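Local coordinates for probable glutamine-binding lipoprotein GlnH (GLNBP) (Mycobacterium tuberculosis, PDB 6H20) that binds amino acids such as aspartate and asparagine as an extracellular solute-binding lipoprotein, and probably relays their presence to the protein kinase G pathway, at residues D24-A29 / T282-D287; E73-D78 / R268-V273; F134-L139 / F249-L254; S157-K162 / R177-P182. All coordinates share one frame; numbering follows the deposited sequence.

How the contacts relate
Contacts 1, 3 and 2 touch in a row, while contact 4 stands apart. Contact 3 is the middle piece: its centre lies about 12 Å from that of contact 1, where Thr136 CG2 meets Tyr285 CE1 at 3.6 Å, and about 18 Å from that of contact 2. There Asp78 OD1 and Tyr138 OH are 2.6 Å apart, a probable hydrogen bond. Asp78 OD2 also accepts from the backbone N of the ligand-pocket residue Thr121, and the Tyr138 side chain is about 8 Å from the bound asparagine. Contact 4, its centre about 35 Å from that of contact 3, lies across the chain's centre, with nearest atoms about 17 Å apart.

Contact 1: residues D24-A29 / T282-D287; sequences DCDPTA and TPRYVD
Ala29 is the tight spot where the loop 24-29 meets the C-terminal segment 282-287. Its CB packs against CG1 of Val286 at 3.4 Å, closer than two methyl groups usually sit, and against CD of Arg284 at 3.5 Å, so that the aliphatic part of the arginine lies alongside it. On the backbone side, Ala29 CA approaches Arg284 O at 3.3 Å in a CA-H...O contact. The other end of the contact is looser and lies nearer solvent. Asp26, first residue of a type I turn running to Ala29, and Arg284 reach out tip to tip and form a salt bridge. Their planes stand 80° apart, and Asp26 OD2 lies over one face of the guanidinium, so the two groups are not paired side by side. The model sets OD2 and NH1 too close, so their exact places are less sure. A bend at chi3 (-113°) turns the arginine tip out of line with its extended first half. At the main chain, away from the salt bridge, a water donates to Thr28 O at 2.7 Å and accepts from Arg284 N at 3.1 Å. Beyond Ala29, Ser30 makes backbone hydrogen bonds with Arg284 and Val286, making a short, weakly bonded parallel pair of strands 29-30 and 284-285. Pro283 rests on helix 244-259, Tyr285 OH bonds Glu255 of that helix, and Cys25 is held by its disulfide to Cys126.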
loop_
_atom_site.group_PDB
_atom_site.type_symbol
_atom_site.label_atom_id
_atom_site.label_comp_id
_atom_site.label_asym_id
_atom_site.label_seq_id
_atom_site.Cartn_x
_atom_site.Cartn_y
_atom_site.Cartn_z
ATOM N N ASP A 24 13.129 15.546 4.179
ATOM C CA ASP A 24 14.309 15.780 5.011
ATOM C C ASP A 24 15.038 14.483 5.332
ATOM O O ASP A 24 16.275 14.430 5.307
ATOM C CB ASP A 24 13.891 16.469 6.312
ATOM C CG ASP A 24 13.928 17.982 6.215
ATOM O OD1 ASP A 24 14.215 18.502 5.117
ATOM O OD2 ASP A 24 13.673 18.650 7.240
ATOM N N CYS A 25 14.292 13.421 5.621
ATOM C CA CYS A 25 14.867 12.195 6.153
ATOM C C CYS A 25 15.322 11.213 5.080
ATOM O O CYS A 25 15.911 10.184 5.431
ATOM C CB CYS A 25 13.880 11.519 7.115
ATOM S SG CYS A 25 12.638 10.462 6.327
ATOM N N ASP A 26 15.087 11.507 3.791
ATOM C CA ASP A 26 15.378 10.577 2.700
ATOM C C ASP A 26 14.712 9.239 3.003
ATOM O O ASP A 26 15.396 8.240 3.269
ATOM C CB ASP A 26 16.888 10.400 2.518
ATOM C CG ASP A 26 17.240 9.603 1.276
ATOM O OD1 ASP A 26 16.349 9.365 0.435
ATOM O OD2 ASP A 26 18.416 9.206 1.149
ATOM N N PRO A 27 13.380 9.178 2.950
ATOM C CA PRO A 27 12.683 8.059 3.595
ATOM C C PRO A 27 12.939 6.709 2.958
ATOM O O PRO A 27 12.895 5.698 3.671
ATOM C CB PRO A 27 11.203 8.468 3.506
ATOM C CG PRO A 27 11.149 9.346 2.295
ATOM C CD PRO A 27 12.447 10.101 2.278
ATOM N N THR A 28 13.213 6.643 1.649
ATOM C CA THR A 28 13.244 5.340 0.989
ATOM C C THR A 28 14.554 4.582 1.168
ATOM O O THR A 28 14.622 3.420 0.756
ATOM C CB THR A 28 12.934 5.463 -0.502
ATOM O OG1 THR A 28 13.940 6.257 -1.137
ATOM C CG2 THR A 28 11.554 6.097 -0.722
ATOM N N ALA A 29 15.585 5.187 1.756
ATOM C CA ALA A 29 16.827 4.468 2.001
ATOM C C ALA A 29 16.665 3.532 3.193
ATOM O O ALA A 29 16.138 3.923 4.240
ATOM C CB ALA A 29 17.954 5.458 2.281
ATOM N N THR A 282 14.625 0.722 -7.984
ATOM C CA THR A 282 16.012 0.525 -7.576
ATOM C C THR A 282 16.134 0.725 -6.069
ATOM O O THR A 282 15.683 1.750 -5.549
ATOM C CB THR A 282 16.913 1.519 -8.309
ATOM O OG1 THR A 282 16.866 1.250 -9.718
ATOM C CG2 THR A 282 18.349 1.400 -7.829
ATOM N N PRO A 283 16.706 -0.231 -5.336
ATOM C CA PRO A 283 16.826 -0.070 -3.883
ATOM C C PRO A 283 17.860 0.983 -3.531
ATOM O O PRO A 283 18.859 1.175 -4.234
ATOM C CB PRO A 283 17.282 -1.455 -3.413
ATOM C CG PRO A 283 18.036 -2.011 -4.599
ATOM C CD PRO A 283 17.253 -1.519 -5.799
ATOM N N ARG A 284 17.605 1.674 -2.427
ATOM C CA ARG A 284 18.524 2.657 -1.874
ATOM C C ARG A 284 18.876 2.237 -0.452
ATOM O O ARG A 284 17.989 1.857 0.322
ATOM C CB ARG A 284 17.876 4.043 -1.881
ATOM C CG ARG A 284 18.705 5.122 -1.222
ATOM C CD ARG A 284 17.908 6.404 -1.037
ATOM N NE ARG A 284 18.405 7.495 -1.869
ATOM C CZ ARG A 284 19.376 8.327 -1.504
ATOM N NH1 ARG A 284 19.962 8.192 -0.321
ATOM N NH2 ARG A 284 19.766 9.293 -2.324
ATOM N N TYR A 285 20.164 2.305 -0.110
ATOM C CA TYR A 285 20.654 1.863 1.191
ATOM C C TYR A 285 21.334 3.008 1.933
ATOM O O TYR A 285 22.090 3.779 1.337
ATOM C CB TYR A 285 21.643 0.697 1.021
ATOM C CG TYR A 285 20.989 -0.531 0.430
ATOM C CD1 TYR A 285 20.004 -1.213 1.135
ATOM C CD2 TYR A 285 21.339 -0.996 -0.836
ATOM C CE1 TYR A 285 19.383 -2.331 0.594
ATOM C CE2 TYR A 285 20.730 -2.122 -1.386
ATOM C CZ TYR A 285 19.750 -2.782 -0.660
ATOM O OH TYR A 285 19.137 -3.896 -1.186
ATOM N N VAL A 286 21.076 3.094 3.244
ATOM C CA VAL A 286 21.740 4.089 4.087
ATOM C C VAL A 286 23.177 3.693 4.363
ATOM O O VAL A 286 24.025 4.554 4.630
ATOM C CB VAL A 286 20.987 4.275 5.417
ATOM C CG1 VAL A 286 19.558 4.638 5.176
ATOM C CG2 VAL A 286 21.058 3.011 6.255
ATOM N N ASP A 287 23.465 2.398 4.344
ATOM C CA ASP A 287 24.752 1.878 4.763
ATOM C C ASP A 287 25.339 0.992 3.682
ATOM O O ASP A 287 25.086 1.208 2.495
ATOM C CB ASP A 287 24.613 1.098 6.074
ATOM C CG ASP A 287 23.678 -0.093 5.961
ATOM O OD1 ASP A 287 22.837 -0.123 5.038
ATOM O OD2 ASP A 287 23.787 -0.995 6.820
ATOM O OXT ASP A 287 26.088 0.059 3.979
HETATM O O HOH W 1 14.655 1.792 -1.444
#

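Contact 2: residues E73-D78 / R268-V273; sequences EITGFD and RKWLTV
The indole of Trp270 lies flat over the backbone of Gly76 and Phe77. Gly76 CA sits above the six-membered ring, 3.5 Å from its centroid and only 18° off the normal, a CH-pi contact made over the face. Phe77 comes in over the five-membered end of the same face, its CA 3.5 Å from Trp270 CD1. Lys269 CG covers the opposite face of the indole, so the ring is sandwiched between a glycine backbone and a lysine chain. At the rim, near the ring plane, Thr75 OG1 meets Trp270 CZ2 at 3.3 Å; it is placed there by a first torsion that sets OG1 anti to the backbone N. Phe77 CB touches Trp270 CD1 at 3.9 Å, and the two side chains cross obliquely, with the indole CD1 at the edge of the phenyl ring rather than above it. The face of that phenyl is met by Leu271, whose CD1 stands 4.2 Å from the ring centroid, 20° off the normal, the leucine crossing the phenylalanine at about a right angle. Trp270 NE1 donates to Asp80, which also pairs with Lys269 NZ; this bond would fix the rotation of the indole. The contact joins the start of helix 77-90, where Gly76 is the N-cap, to the end of helix 262-270, with the Phe77 side chain about 7 Å from that of the pocket residue Thr121. No hydrogen bond joins the two segments directly: dispersion and CH-pi attraction hold them, and the glycine CA hydrogens, flanked by peptide groups, are probably polarised enough to favour the pi cloud.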
loop_
_atom_site.group_PDB
_atom_site.type_symbol
_atom_site.label_atom_id
_atom_site.label_comp_id
_atom_site.label_asym_id
_atom_site.label_seq_id
_atom_site.Cartn_x
_atom_site.Cartn_y
_atom_site.Cartn_z
ATOM N N GLU A 73 -9.331 -17.877 -1.640
ATOM C CA GLU A 73 -8.036 -17.629 -1.019
ATOM C C GLU A 73 -7.719 -16.138 -1.024
ATOM O O GLU A 73 -8.119 -15.405 -1.932
ATOM C CB GLU A 73 -6.936 -18.382 -1.774
ATOM C CG GLU A 73 -7.125 -19.896 -1.786
ATOM C CD GLU A 73 -6.013 -20.641 -2.515
ATOM O OE1 GLU A 73 -4.943 -20.045 -2.760
ATOM O OE2 GLU A 73 -6.215 -21.831 -2.844
ATOM N N ILE A 74 -6.995 -15.694 0.005
ATOM C CA ILE A 74 -6.455 -14.339 0.002
ATOM C C ILE A 74 -5.314 -14.299 -0.993
ATOM O O ILE A 74 -4.435 -15.167 -0.980
ATOM C CB ILE A 74 -5.954 -13.952 1.399
ATOM C CG1 ILE A 74 -6.987 -14.314 2.455
ATOM C CG2 ILE A 74 -5.520 -12.483 1.449
ATOM C CD1 ILE A 74 -6.603 -15.621 3.158
ATOM N N THR A 75 -5.321 -13.292 -1.859
ATOM C CA THR A 75 -4.368 -13.254 -2.952
ATOM C C THR A 75 -4.146 -11.807 -3.361
ATOM O O THR A 75 -4.786 -10.884 -2.845
ATOM C CB THR A 75 -4.836 -14.147 -4.109
ATOM O OG1 THR A 75 -3.765 -14.333 -5.046
ATOM C CG2 THR A 75 -6.050 -13.548 -4.810
ATOM N N GLY A 76 -3.228 -11.614 -4.300
ATOM C CA GLY A 76 -2.867 -10.292 -4.768
ATOM C C GLY A 76 -1.363 -10.090 -4.770
ATOM O O GLY A 76 -0.590 -10.911 -4.276
ATOM N N PHE A 77 -0.964 -8.940 -5.331
ATOM C CA PHE A 77 0.461 -8.593 -5.428
ATOM C C PHE A 77 1.127 -8.548 -4.056
ATOM O O PHE A 77 2.235 -9.072 -3.879
ATOM C CB PHE A 77 0.600 -7.244 -6.141
ATOM C CG PHE A 77 2.020 -6.844 -6.456
ATOM C CD1 PHE A 77 2.735 -6.064 -5.572
ATOM C CD2 PHE A 77 2.610 -7.220 -7.655
ATOM C CE1 PHE A 77 4.034 -5.675 -5.861
ATOM C CE2 PHE A 77 3.920 -6.836 -7.949
ATOM C CZ PHE A 77 4.619 -6.057 -7.034
ATOM N N ASP A 78 0.478 -7.906 -3.072
ATOM C CA ASP A 78 1.066 -7.806 -1.736
ATOM C C ASP A 78 1.139 -9.171 -1.054
ATOM O O ASP A 78 2.127 -9.474 -0.368
ATOM C CB ASP A 78 0.273 -6.828 -0.870
ATOM C CG ASP A 78 0.663 -5.375 -1.092
ATOM O OD1 ASP A 78 1.768 -5.100 -1.611
ATOM O OD2 ASP A 78 -0.136 -4.509 -0.678
ATOM N N ARG A 268 3.468 -8.792 -13.944
ATOM C CA ARG A 268 2.667 -9.265 -15.067
ATOM C C ARG A 268 1.430 -10.018 -14.590
ATOM O O ARG A 268 0.386 -9.980 -15.247
ATOM C CB ARG A 268 3.529 -10.114 -16.001
ATOM C CG ARG A 268 4.630 -9.315 -16.698
ATOM C CD ARG A 268 5.365 -10.117 -17.780
ATOM N NE ARG A 268 5.686 -11.475 -17.351
ATOM C CZ ARG A 268 4.967 -12.548 -17.665
ATOM N NH1 ARG A 268 3.881 -12.419 -18.419
ATOM N NH2 ARG A 268 5.328 -13.746 -17.223
ATOM N N LYS A 269 1.516 -10.680 -13.436
ATOM C CA LYS A 269 0.374 -11.426 -12.920
ATOM C C LYS A 269 -0.746 -10.493 -12.475
ATOM O O LYS A 269 -1.928 -10.788 -12.689
ATOM C CB LYS A 269 0.843 -12.304 -11.758
ATOM C CG LYS A 269 -0.219 -13.136 -11.061
ATOM C CD LYS A 269 0.455 -14.038 -10.029
ATOM C CE LYS A 269 -0.539 -14.802 -9.171
ATOM N NZ LYS A 269 0.184 -15.449 -8.031
ATOM N N TRP A 270 -0.399 -9.340 -11.900
ATOM C CA TRP A 270 -1.362 -8.509 -11.190
ATOM C C TRP A 270 -1.616 -7.138 -11.801
ATOM O O TRP A 270 -2.722 -6.615 -11.643
ATOM C CB TRP A 270 -0.916 -8.319 -9.726
ATOM C CG TRP A 270 -1.000 -9.596 -8.945
ATOM C CD1 TRP A 270 0.045 -10.323 -8.421
ATOM C CD2 TRP A 270 -2.187 -10.330 -8.643
ATOM N NE1 TRP A 270 -0.432 -11.449 -7.793
ATOM C CE2 TRP A 270 -1.799 -11.475 -7.912
ATOM C CE3 TRP A 270 -3.551 -10.118 -8.897
ATOM C CZ2 TRP A 270 -2.720 -12.412 -7.453
ATOM C CZ3 TRP A 270 -4.463 -11.053 -8.442
ATOM C CH2 TRP A 270 -4.046 -12.181 -7.717
ATOM N N LEU A 271 -0.637 -6.526 -12.466
ATOM C CA LEU A 271 -0.655 -5.083 -12.676
ATOM C C LEU A 271 -0.583 -4.662 -14.139
ATOM O O LEU A 271 -0.352 -3.477 -14.413
ATOM C CB LEU A 271 0.485 -4.421 -11.890
ATOM C CG LEU A 271 0.444 -4.665 -10.377
ATOM C CD1 LEU A 271 1.571 -3.903 -9.672
ATOM C CD2 LEU A 271 -0.910 -4.307 -9.781
ATOM N N THR A 272 -0.784 -5.585 -15.084
ATOM C CA THR A 272 -0.658 -5.210 -16.493
ATOM C C THR A 272 -1.675 -4.154 -16.913
ATOM O O THR A 272 -1.458 -3.484 -17.930
ATOM C CB THR A 272 -0.747 -6.435 -17.411
ATOM O OG1 THR A 272 -1.972 -7.144 -17.169
ATOM C CG2 THR A 272 0.431 -7.358 -17.177
ATOM N N VAL A 273 -2.760 -3.981 -16.151
ATOM C CA VAL A 273 -3.718 -2.910 -16.424
ATOM C C VAL A 273 -3.044 -1.541 -16.472
ATOM O O VAL A 273 -3.522 -0.624 -17.153
ATOM C CB VAL A 273 -4.873 -2.963 -15.395
ATOM C CG1 VAL A 273 -4.352 -2.718 -13.988
ATOM C CG2 VAL A 273 -5.959 -1.971 -15.751
#

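Contact 3: residues F134-L139 / F249-L254; sequences FSTVYL and FVNGTL
Thr136 N donates to Asn251 OD1 at 2.7 Å, the strongest bond between the two segments. It is nearly straight, 164° at the hydrogen, but the donor stands 29° above the plane of the amide carbonyl. The other branch of the same amide, ND2, is held by Leu31 O and Ser30 OG, so the Asn251 side chain is gripped at both ends and its flip state is fixed. With chi1 at 56°, Thr136 OG1 sits between its backbone N and carbonyl carbon, where it bonds Arg258, its strongest partner. The hydroxyl also meets a water at 2.8 Å, and this water donates to Asn251 O at 2.8 Å, adding a bridge to the helix backbone. Ser135 OG donates to Thr136 O at 2.8 Å in the carbonyl plane, on a lone pair, and accepts from Val237 N.

Outside this polar layer the helix packs with its hydrocarbon branches. Leu254 CD1 comes within 3.5 Å of Thr136 O, lying beside the hydroxyl as well, while its other branch, CD2, touches Tyr138 CB at 4.0 Å. The tyrosine ring then leads away from the helix, and its OH bonds Asp78. One turn back, Val250 CG1 rests on Ser135 CB at 3.8 Å. Helix 244-259 thus packs on the loop entering strand 139-148, which pairs antiparallel with strand 232-240. As in other family 3 solute-binding proteins, these two strands probably make the connection between the lobes, with the amino acid held in the cleft.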
loop_
_atom_site.group_PDB
_atom_site.type_symbol
_atom_site.label_atom_id
_atom_site.label_comp_id
_atom_site.label_asym_id
_atom_site.label_seq_id
_atom_site.Cartn_x
_atom_site.Cartn_y
_atom_site.Cartn_z
ATOM N N PHE A 134 11.107 0.241 7.566
ATOM C CA PHE A 134 10.648 -0.185 6.249
ATOM C C PHE A 134 11.790 -0.846 5.496
ATOM O O PHE A 134 12.957 -0.468 5.641
ATOM C CB PHE A 134 10.192 0.989 5.372
ATOM C CG PHE A 134 8.917 1.648 5.829
ATOM C CD1 PHE A 134 7.676 1.105 5.503
ATOM C CD2 PHE A 134 8.959 2.829 6.547
ATOM C CE1 PHE A 134 6.495 1.726 5.905
ATOM C CE2 PHE A 134 7.788 3.455 6.963
ATOM C CZ PHE A 134 6.549 2.905 6.632
ATOM N N SER A 135 11.429 -1.813 4.660
ATOM C CA SER A 135 12.304 -2.332 3.621
ATOM C C SER A 135 12.551 -1.268 2.556
ATOM O O SER A 135 11.973 -0.175 2.572
ATOM C CB SER A 135 11.638 -3.512 2.915
ATOM O OG SER A 135 10.534 -3.072 2.126
ATOM N N THR A 136 13.430 -1.612 1.612
ATOM C CA THR A 136 13.545 -0.836 0.387
ATOM C C THR A 136 12.227 -0.877 -0.395
ATOM O O THR A 136 11.309 -1.659 -0.109
ATOM C CB THR A 136 14.664 -1.388 -0.493
ATOM O OG1 THR A 136 14.435 -2.781 -0.761
ATOM C CG2 THR A 136 16.030 -1.199 0.184
ATOM N N VAL A 137 12.142 -0.021 -1.413
ATOM C CA VAL A 137 10.894 0.141 -2.159
ATOM C C VAL A 137 10.649 -1.077 -3.037
ATOM O O VAL A 137 11.519 -1.474 -3.823
ATOM C CB VAL A 137 10.967 1.416 -3.014
ATOM C CG1 VAL A 137 9.714 1.559 -3.897
ATOM C CG2 VAL A 137 11.184 2.641 -2.144
ATOM N N TYR A 138 9.443 -1.659 -2.943
ATOM C CA TYR A 138 9.102 -2.792 -3.797
ATOM C C TYR A 138 8.108 -2.466 -4.909
ATOM O O TYR A 138 7.912 -3.294 -5.809
ATOM C CB TYR A 138 8.620 -4.003 -2.966
ATOM C CG TYR A 138 7.250 -3.870 -2.330
ATOM C CD1 TYR A 138 6.097 -4.199 -3.031
ATOM C CD2 TYR A 138 7.124 -3.440 -1.011
ATOM C CE1 TYR A 138 4.853 -4.088 -2.434
ATOM C CE2 TYR A 138 5.875 -3.330 -0.402
ATOM C CZ TYR A 138 4.744 -3.647 -1.137
ATOM O OH TYR A 138 3.517 -3.533 -0.537
ATOM N N LEU A 139 7.510 -1.280 -4.893
ATOM C CA LEU A 139 6.642 -0.841 -5.977
ATOM C C LEU A 139 6.461 0.650 -5.785
ATOM O O LEU A 139 6.312 1.102 -4.650
ATOM C CB LEU A 139 5.276 -1.537 -5.883
ATOM C CG LEU A 139 4.314 -1.289 -7.049
ATOM C CD1 LEU A 139 4.854 -1.915 -8.315
ATOM C CD2 LEU A 139 2.943 -1.873 -6.719
ATOM N N PHE A 249 16.845 -8.723 6.343
ATOM C CA PHE A 249 16.378 -9.969 5.747
ATOM C C PHE A 249 15.421 -9.697 4.591
ATOM O O PHE A 249 15.593 -10.237 3.488
ATOM C CB PHE A 249 15.702 -10.861 6.802
ATOM C CG PHE A 249 15.373 -12.235 6.294
ATOM C CD1 PHE A 249 14.217 -12.462 5.536
ATOM C CD2 PHE A 249 16.245 -13.293 6.525
ATOM C CE1 PHE A 249 13.935 -13.724 5.042
ATOM C CE2 PHE A 249 15.972 -14.549 6.038
ATOM C CZ PHE A 249 14.820 -14.769 5.291
ATOM N N VAL A 250 14.393 -8.873 4.830
ATOM C CA VAL A 250 13.429 -8.563 3.772
ATOM C C VAL A 250 14.117 -7.880 2.599
ATOM O O VAL A 250 13.798 -8.142 1.434
ATOM C CB VAL A 250 12.272 -7.716 4.336
ATOM C CG1 VAL A 250 11.356 -7.244 3.214
ATOM C CG2 VAL A 250 11.472 -8.533 5.361
ATOM N N ASN A 251 15.092 -7.019 2.874
ATOM C CA ASN A 251 15.792 -6.391 1.760
ATOM C C ASN A 251 16.560 -7.417 0.941
ATOM O O ASN A 251 16.703 -7.250 -0.278
ATOM C CB ASN A 251 16.682 -5.254 2.264
ATOM C CG ASN A 251 15.861 -4.052 2.689
ATOM O OD1 ASN A 251 14.693 -3.937 2.300
ATOM N ND2 ASN A 251 16.456 -3.145 3.453
ATOM N N GLY A 252 17.045 -8.485 1.587
ATOM C CA GLY A 252 17.612 -9.594 0.840
ATOM C C GLY A 252 16.596 -10.258 -0.076
ATOM O O GLY A 252 16.892 -10.546 -1.243
ATOM N N THR A 253 15.382 -10.506 0.436
ATOM C CA THR A 253 14.320 -11.051 -0.408
ATOM C C THR A 253 14.046 -10.139 -1.589
ATOM O O THR A 253 13.877 -10.607 -2.725
ATOM C CB THR A 253 13.025 -11.232 0.397
ATOM O OG1 THR A 253 13.274 -12.089 1.522
ATOM C CG2 THR A 253 11.951 -11.873 -0.480
ATOM N N LEU A 254 13.982 -8.829 -1.342
ATOM C CA LEU A 254 13.685 -7.921 -2.442
ATOM C C LEU A 254 14.806 -7.915 -3.479
ATOM O O LEU A 254 14.532 -7.884 -4.681
ATOM C CB LEU A 254 13.376 -6.519 -1.917
ATOM C CG LEU A 254 12.118 -6.485 -1.042
ATOM C CD1 LEU A 254 11.824 -5.078 -0.520
ATOM C CD2 LEU A 254 10.887 -7.063 -1.777
HETATM O O HOH W 2 16.459 -4.631 -1.216
#

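Contact 4: residues S157-K162 / R177-P182; sequences SDLSGK and REIAPP
Ser157 and Asp158 open the segment with backbone carbonyls already committed: Ser157 O takes Ser160 N, and Asp158 O takes the tip of Lys162, whose NZ lies 3.2 Å away. Leu159 supplies the apolar part, its CD1 meeting CD1 of Ile179 at 3.9 Å as the two side chains cross obliquely. Leu159 also opens a type II turn, closed by Lys162 N bonding to Leu159 O at 2.9 Å. At Ser160, with OG anti to its carbonyl carbon (chi1 -65°), the hydroxyl donates to Pro181 O at 2.6 Å, arriving in the carbonyl plane on a lone pair. A water bridges the same OG to Ala180 O, donating to both, so the serine oxygen gives one bond and receives another. Pro181, which follows a cis peptide, brings its CD to 3.4 Å from Ser160 OG. Gly161, with positive phi, takes the third turn position and donates its N to Pro182 O at 3.0 Å, nearly straight (164°). Lys162 then pairs with Val184 through the backbone. The two loops thus come together just ahead of the neighbouring parallel strands 163-167 and 184-188, joined through helix 171-176 as a beta-alpha-beta crossover.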
loop_
_atom_site.group_PDB
_atom_site.type_symbol
_atom_site.label_atom_id
_atom_site.label_comp_id
_atom_site.label_asym_id
_atom_site.label_seq_id
_atom_site.Cartn_x
_atom_site.Cartn_y
_atom_site.Cartn_z
ATOM N N SER A 157 -8.074 20.559 -9.456
ATOM C CA SER A 157 -8.942 21.667 -9.072
ATOM C C SER A 157 -10.418 21.322 -9.238
ATOM O O SER A 157 -11.262 21.927 -8.570
ATOM C CB SER A 157 -8.577 22.943 -9.845
ATOM O OG SER A 157 -8.760 22.773 -11.241
ATOM N N ASP A 158 -10.740 20.337 -10.079
ATOM C CA ASP A 158 -12.123 19.893 -10.238
ATOM C C ASP A 158 -12.668 19.232 -8.976
ATOM O O ASP A 158 -13.890 19.093 -8.838
ATOM C CB ASP A 158 -12.215 18.895 -11.394
ATOM C CG ASP A 158 -11.953 19.537 -12.747
ATOM O OD1 ASP A 158 -12.182 20.761 -12.891
ATOM O OD2 ASP A 158 -11.525 18.820 -13.675
ATOM N N LEU A 159 -11.794 18.801 -8.067
ATOM C CA LEU A 159 -12.223 18.167 -6.832
ATOM C C LEU A 159 -12.784 19.158 -5.822
ATOM O O LEU A 159 -13.533 18.745 -4.929
ATOM C CB LEU A 159 -11.047 17.409 -6.210
ATOM C CG LEU A 159 -10.496 16.292 -7.107
ATOM C CD1 LEU A 159 -9.400 15.528 -6.363
ATOM C CD2 LEU A 159 -11.617 15.356 -7.562
ATOM N N SER A 160 -12.435 20.440 -5.941
ATOM C CA SER A 160 -12.914 21.446 -4.999
ATOM C C SER A 160 -14.439 21.464 -4.971
ATOM O O SER A 160 -15.095 21.523 -6.015
ATOM C CB SER A 160 -12.389 22.823 -5.403
ATOM O OG SER A 160 -10.975 22.896 -5.296
ATOM N N GLY A 161 -14.996 21.393 -3.766
ATOM C CA GLY A 161 -16.433 21.377 -3.590
ATOM C C GLY A 161 -17.126 20.082 -3.948
ATOM O O GLY A 161 -18.341 19.983 -3.748
ATOM N N LYS A 162 -16.410 19.088 -4.468
ATOM C CA LYS A 162 -16.996 17.801 -4.816
ATOM C C LYS A 162 -16.708 16.778 -3.720
ATOM O O LYS A 162 -15.812 16.957 -2.889
ATOM C CB LYS A 162 -16.450 17.307 -6.162
ATOM C CG LYS A 162 -16.680 18.295 -7.310
ATOM C CD LYS A 162 -18.043 18.123 -7.946
ATOM C CE LYS A 162 -18.151 18.916 -9.252
ATOM N NZ LYS A 162 -16.853 18.948 -10.000
ATOM N N ARG A 177 -6.255 16.841 1.731
ATOM C CA ARG A 177 -6.384 17.955 2.669
ATOM C C ARG A 177 -5.594 19.189 2.241
ATOM O O ARG A 177 -5.738 20.243 2.869
ATOM C CB ARG A 177 -5.961 17.514 4.073
ATOM C CG ARG A 177 -6.959 16.592 4.756
ATOM C CD ARG A 177 -8.024 17.387 5.518
ATOM N NE ARG A 177 -7.461 17.984 6.727
ATOM C CZ ARG A 177 -7.220 19.282 6.873
ATOM N NH1 ARG A 177 -7.509 20.123 5.891
ATOM N NH2 ARG A 177 -6.687 19.739 8.000
ATOM N N GLU A 178 -4.761 19.088 1.203
ATOM C CA GLU A 178 -4.048 20.240 0.672
ATOM C C GLU A 178 -4.854 21.016 -0.350
ATOM O O GLU A 178 -4.491 22.154 -0.665
ATOM C CB GLU A 178 -2.724 19.816 0.034
ATOM C CG GLU A 178 -1.746 19.235 1.024
ATOM C CD GLU A 178 -0.517 18.644 0.357
ATOM O OE1 GLU A 178 -0.330 18.848 -0.863
ATOM O OE2 GLU A 178 0.260 17.971 1.064
ATOM N N ILE A 179 -5.939 20.443 -0.866
ATOM C CA ILE A 179 -6.630 21.052 -1.994
ATOM C C ILE A 179 -7.386 22.287 -1.528
ATOM O O ILE A 179 -8.077 22.265 -0.500
ATOM C CB ILE A 179 -7.550 20.028 -2.672
ATOM C CG1 ILE A 179 -6.709 18.919 -3.294
ATOM C CG2 ILE A 179 -8.396 20.691 -3.740
ATOM C CD1 ILE A 179 -7.538 17.717 -3.753
ATOM N N ALA A 180 -7.266 23.369 -2.297
ATOM C CA ALA A 180 -7.877 24.651 -1.963
ATOM C C ALA A 180 -8.631 25.157 -3.185
ATOM O O ALA A 180 -8.033 25.275 -4.274
ATOM C CB ALA A 180 -6.799 25.655 -1.547
ATOM N N PRO A 181 -9.942 25.442 -3.081
ATOM C CA PRO A 181 -10.804 25.179 -1.924
ATOM C C PRO A 181 -10.997 23.677 -1.718
ATOM O O PRO A 181 -10.838 22.910 -2.669
ATOM C CB PRO A 181 -12.140 25.835 -2.311
ATOM C CG PRO A 181 -11.844 26.705 -3.484
ATOM C CD PRO A 181 -10.662 26.123 -4.169
ATOM N N PRO A 182 -11.323 23.266 -0.492
ATOM C CA PRO A 182 -11.332 21.840 -0.184
ATOM C C PRO A 182 -12.447 21.117 -0.915
ATOM O O PRO A 182 -13.509 21.699 -1.203
ATOM C CB PRO A 182 -11.562 21.811 1.339
ATOM C CG PRO A 182 -11.024 23.137 1.812
ATOM C CD PRO A 182 -11.451 24.087 0.723
HETATM O O HOH W 3 -8.997 24.235 -6.716
#